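Racemase (Pseudovibrio sp. JE062, PDB 3MKC) is a member of the enolase superfamily, of the mandelate racemase/muconate lactonizing enzyme type, pairing an N-terminal capping domain with a barrel domain. Local coordinates at residues T305-W316 with N334-H342. Residues are numbered along the deposited sequence; the frame is centred on the assembly and turned at random.
Sequences TANNVQVMPHNW and NAPYFEYVH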
loop_
_atom_site.group_PDB
_atom_site.type_symbol
_atom_site.label_atom_id
_atom_site.label_comp_id
_atom_site.label_asym_id
_atom_site.label_seq_id
_atom_site.Cartn_x
_atom_site.Cartn_y
_atom_site.Cartn_z
ATOM N N THR A 305 9.207 -13.950 -2.875
ATOM C CA THR A 305 9.110 -15.282 -2.288
ATOM C C THR A 305 10.311 -16.148 -2.674
ATOM O O THR A 305 10.881 -16.852 -1.837
ATOM C CB THR A 305 7.817 -15.962 -2.735
ATOM O OG1 THR A 305 6.702 -15.256 -2.173
ATOM C CG2 THR A 305 7.786 -17.422 -2.297
ATOM N N ALA A 306 10.707 -16.080 -3.940
ATOM C CA ALA A 306 11.837 -16.877 -4.411
ATOM C C ALA A 306 13.128 -16.462 -3.706
ATOM O O ALA A 306 14.051 -17.259 -3.575
ATOM C CB ALA A 306 11.990 -16.718 -5.927
ATOM N N ASN A 307 13.187 -15.214 -3.258
ATOM C CA ASN A 307 14.378 -14.692 -2.582
ATOM C C ASN A 307 14.223 -14.598 -1.059
ATOM O O ASN A 307 15.009 -13.919 -0.393
ATOM C CB ASN A 307 14.725 -13.315 -3.159
ATOM C CG ASN A 307 15.303 -13.401 -4.561
ATOM O OD1 ASN A 307 16.494 -13.677 -4.734
ATOM N ND2 ASN A 307 14.466 -13.177 -5.571
ATOM N N ASN A 308 13.211 -15.276 -0.516
ATOM C CA ASN A 308 12.967 -15.275 0.932
ATOM C C ASN A 308 12.734 -13.879 1.499
ATOM O O ASN A 308 13.210 -13.540 2.586
ATOM C CB ASN A 308 14.139 -15.932 1.659
ATOM C CG ASN A 308 14.394 -17.341 1.174
ATOM O OD1 ASN A 308 13.588 -18.252 1.406
ATOM N ND2 ASN A 308 15.513 -17.529 0.484
ATOM N N VAL A 309 11.974 -13.085 0.759
ATOM C CA VAL A 309 11.650 -11.725 1.155
ATOM C C VAL A 309 10.137 -11.576 1.278
ATOM O O VAL A 309 9.396 -11.948 0.373
ATOM C CB VAL A 309 12.180 -10.725 0.108
ATOM C CG1 VAL A 309 11.670 -9.321 0.392
ATOM C CG2 VAL A 309 13.706 -10.746 0.119
ATOM N N GLN A 310 9.689 -11.031 2.403
ATOM C CA GLN A 310 8.264 -10.821 2.630
ATOM C C GLN A 310 7.819 -9.531 1.977
ATOM O O GLN A 310 8.623 -8.625 1.770
ATOM C CB GLN A 310 7.968 -10.706 4.130
ATOM C CG GLN A 310 8.398 -11.894 4.951
ATOM C CD GLN A 310 7.825 -11.845 6.359
ATOM O OE1 GLN A 310 7.622 -10.765 6.920
ATOM N NE2 GLN A 310 7.574 -13.010 6.938
ATOM N N VAL A 311 6.532 -9.449 1.656
ATOM C CA VAL A 311 5.993 -8.231 1.082
ATOM C C VAL A 311 4.751 -7.832 1.863
ATOM O O VAL A 311 3.842 -8.635 2.055
ATOM C CB VAL A 311 5.600 -8.394 -0.391
ATOM C CG1 VAL A 311 5.043 -7.071 -0.927
ATOM C CG2 VAL A 311 6.815 -8.823 -1.210
HETATM N N MSE A 312 4.749 -6.596 2.340
HETATM C CA MSE A 312 3.620 -6.025 3.069
HETATM C C MSE A 312 3.513 -4.661 2.419
HETATM O O MSE A 312 4.152 -3.704 2.855
HETATM C CB MSE A 312 3.931 -5.883 4.558
HETATM C CG MSE A 312 3.995 -7.210 5.307
HETATM SE SE MSE A 312 4.052 -6.989 7.209
HETATM C CE MSE A 312 4.337 -8.810 7.653
ATOM N N PRO A 313 2.717 -4.559 1.347
ATOM C CA PRO A 313 2.563 -3.290 0.638
ATOM C C PRO A 313 2.133 -2.119 1.499
ATOM O O PRO A 313 1.218 -2.239 2.318
ATOM C CB PRO A 313 1.535 -3.620 -0.443
ATOM C CG PRO A 313 1.731 -5.087 -0.675
ATOM C CD PRO A 313 1.877 -5.602 0.731
ATOM N N HIS A 314 2.804 -0.989 1.311
ATOM C CA HIS A 314 2.464 0.215 2.053
ATOM C C HIS A 314 1.017 0.528 1.695
ATOM O O HIS A 314 0.622 0.439 0.529
ATOM C CB HIS A 314 3.366 1.366 1.628
ATOM C CG HIS A 314 2.971 2.690 2.201
ATOM N ND1 HIS A 314 3.068 2.980 3.545
ATOM C CD2 HIS A 314 2.487 3.807 1.611
ATOM C CE1 HIS A 314 2.663 4.220 3.757
ATOM N NE2 HIS A 314 2.304 4.743 2.599
ATOM N N ASN A 315 0.224 0.885 2.701
ATOM C CA ASN A 315 -1.177 1.193 2.477
ATOM C C ASN A 315 -1.651 2.311 3.396
ATOM O O ASN A 315 -1.874 2.099 4.589
ATOM C CB ASN A 315 -2.025 -0.067 2.684
ATOM C CG ASN A 315 -3.516 0.225 2.695
ATOM O OD1 ASN A 315 -3.960 1.249 2.182
ATOM N ND2 ASN A 315 -4.297 -0.685 3.269
ATOM N N TRP A 316 -1.779 3.504 2.825
ATOM C CA TRP A 316 -2.245 4.669 3.560
ATOM C C TRP A 316 -2.932 5.651 2.617
ATOM O O TRP A 316 -2.405 6.723 2.321
ATOM C CB TRP A 316 -1.084 5.358 4.284
ATOM C CG TRP A 316 -1.551 6.401 5.247
ATOM C CD1 TRP A 316 -1.763 7.729 4.988
ATOM C CD2 TRP A 316 -1.944 6.190 6.608
ATOM N NE1 TRP A 316 -2.269 8.355 6.105
ATOM C CE2 TRP A 316 -2.391 7.433 7.113
ATOM C CE3 TRP A 316 -1.965 5.068 7.449
ATOM C CZ2 TRP A 316 -2.856 7.588 8.425
ATOM C CZ3 TRP A 316 -2.429 5.222 8.758
ATOM C CH2 TRP A 316 -2.869 6.475 9.231
ATOM N N ASN A 334 2.520 -13.009 0.786
ATOM C CA ASN A 334 3.399 -14.095 1.193
ATOM C C ASN A 334 3.856 -13.927 2.637
ATOM O O ASN A 334 4.751 -14.642 3.094
ATOM C CB ASN A 334 4.622 -14.179 0.268
ATOM C CG ASN A 334 5.619 -13.051 0.497
ATOM O OD1 ASN A 334 5.365 -12.120 1.254
ATOM N ND2 ASN A 334 6.763 -13.132 -0.173
ATOM N N ALA A 335 3.230 -12.994 3.352
ATOM C CA ALA A 335 3.590 -12.723 4.741
ATOM C C ALA A 335 2.418 -12.897 5.702
ATOM O O ALA A 335 1.265 -12.941 5.283
ATOM C CB ALA A 335 4.153 -11.310 4.859
ATOM N N PRO A 336 2.703 -12.993 7.014
ATOM C CA PRO A 336 1.653 -13.167 8.028
ATOM C C PRO A 336 0.693 -11.989 8.141
ATOM O O PRO A 336 -0.461 -12.157 8.541
ATOM C CB PRO A 336 2.439 -13.348 9.331
ATOM C CG PRO A 336 3.790 -13.810 8.885
ATOM C CD PRO A 336 4.034 -13.002 7.642
ATOM N N TYR A 337 1.178 -10.797 7.814
ATOM C CA TYR A 337 0.363 -9.593 7.906
ATOM C C TYR A 337 0.547 -8.715 6.671
ATOM O O TYR A 337 1.373 -9.007 5.803
ATOM C CB TYR A 337 0.768 -8.772 9.133
ATOM C CG TYR A 337 0.904 -9.570 10.413
ATOM C CD1 TYR A 337 -0.212 -10.135 11.026
ATOM C CD2 TYR A 337 2.150 -9.741 11.021
ATOM C CE1 TYR A 337 -0.095 -10.847 12.212
ATOM C CE2 TYR A 337 2.280 -10.453 12.211
ATOM C CZ TYR A 337 1.152 -11.002 12.801
ATOM O OH TYR A 337 1.262 -11.701 13.979
ATOM N N PHE A 338 -0.245 -7.645 6.615
ATOM C CA PHE A 338 -0.192 -6.654 5.545
ATOM C C PHE A 338 -0.698 -5.351 6.165
ATOM O O PHE A 338 -1.501 -5.387 7.104
ATOM C CB PHE A 338 -1.048 -7.087 4.348
ATOM C CG PHE A 338 -2.525 -7.125 4.620
ATOM C CD1 PHE A 338 -3.370 -6.181 4.048
ATOM C CD2 PHE A 338 -3.071 -8.109 5.432
ATOM C CE1 PHE A 338 -4.742 -6.215 4.279
ATOM C CE2 PHE A 338 -4.448 -8.154 5.673
ATOM C CZ PHE A 338 -5.281 -7.204 5.094
ATOM N N GLU A 339 -0.225 -4.206 5.677
ATOM C CA GLU A 339 -0.646 -2.942 6.270
ATOM C C GLU A 339 -2.078 -2.571 5.953
ATOM O O GLU A 339 -2.518 -2.645 4.805
ATOM C CB GLU A 339 0.271 -1.785 5.862
ATOM C CG GLU A 339 -0.172 -0.442 6.449
ATOM C CD GLU A 339 0.848 0.667 6.269
ATOM O OE1 GLU A 339 1.464 0.746 5.187
ATOM O OE2 GLU A 339 1.023 1.474 7.208
ATOM N N TYR A 340 -2.794 -2.161 6.993
ATOM C CA TYR A 340 -4.179 -1.767 6.854
ATOM C C TYR A 340 -4.469 -0.627 7.822
ATOM O O TYR A 340 -3.982 -0.616 8.951
ATOM C CB TYR A 340 -5.086 -2.948 7.179
ATOM C CG TYR A 340 -6.509 -2.782 6.704
ATOM C CD1 TYR A 340 -6.879 -3.148 5.412
ATOM C CD2 TYR A 340 -7.489 -2.270 7.552
ATOM C CE1 TYR A 340 -8.195 -3.013 4.975
ATOM C CE2 TYR A 340 -8.808 -2.129 7.128
ATOM C CZ TYR A 340 -9.152 -2.502 5.840
ATOM O OH TYR A 340 -10.446 -2.364 5.418
ATOM N N VAL A 341 -5.242 0.347 7.365
ATOM C CA VAL A 341 -5.624 1.466 8.207
ATOM C C VAL A 341 -7.110 1.252 8.455
ATOM O O VAL A 341 -7.907 1.187 7.518
ATOM C CB VAL A 341 -5.368 2.822 7.504
ATOM C CG1 VAL A 341 -6.139 2.894 6.197
ATOM C CG2 VAL A 341 -5.762 3.971 8.428
ATOM N N HIS A 342 -7.474 1.095 9.720
ATOM C CA HIS A 342 -8.859 0.848 10.082
ATOM C C HIS A 342 -9.529 2.125 10.580
ATOM O O HIS A 342 -8.898 2.945 11.244
ATOM C CB HIS A 342 -8.915 -0.242 11.155
ATOM C CG HIS A 342 -10.290 -0.766 11.410
ATOM N ND1 HIS A 342 -11.234 -0.066 12.133
ATOM C CD2 HIS A 342 -10.899 -1.905 11.003
ATOM C CE1 HIS A 342 -12.362 -0.751 12.158
ATOM N NE2 HIS A 342 -12.185 -1.872 11.480
HETATM O O HOH W 1 7.210 -15.448 4.949
HETATM O O HOH W 2 1.909 -10.590 2.443
HETATM O O HOH W 3 -0.842 -3.788 2.730
#
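Hydrogen bonds through the carboxamide of N334 tie this residue to three points of 305-316. Its ND2 donates to T305 OG1 at 2.9 Å, the acceptor lying close to the amide plane, and also to V309 O at 2.9 Å, which is tilted somewhat from that plane. On the other branch, OD1 takes V311 N in its carbonyl plane, on a lone pair. With CG set between the backbone N and the carbonyl carbon (chi1 73°), the amide joins the last turn of helix 293-306 (T305), the loop after it (V309) and strand 310-311 (V311); N308 is the C-prime residue of the Schellman motif that ends the helix.

Further along, N315 donates twice to E339: its N to OE1 at 2.8 Å, nearly straight at 168° but from above the carboxylate plane, its ND2 to the backbone O at 3.1 Å. E339 OE2 turns instead to T143 of strand 137-143.

Strands 310-311 and 339-340 are consecutive in the barrel of this enolase-type C-terminal domain, with helix 319-331 in the connection between them. No direct backbone hydrogen bond joins the two segments; waters intervene, one linking V311 O with A335 N and another donating to both P313 O and E339 O.

Apolar contacts come from M312 and W316. The extended selenomethionine chain of M312 lays CE 3.8 Å from A335 CB and at the edge of the Y337 ring, near its plane. Beyond N315, V341 CG2 approaches W316 CZ3 to 3.6 Å, their side chains crossing near a right angle. Q310, its OE1 hydrogen-bonded to Y235 OH, also crosses P336, with NE2 in van der Waals contact with CD at 3.6 Å.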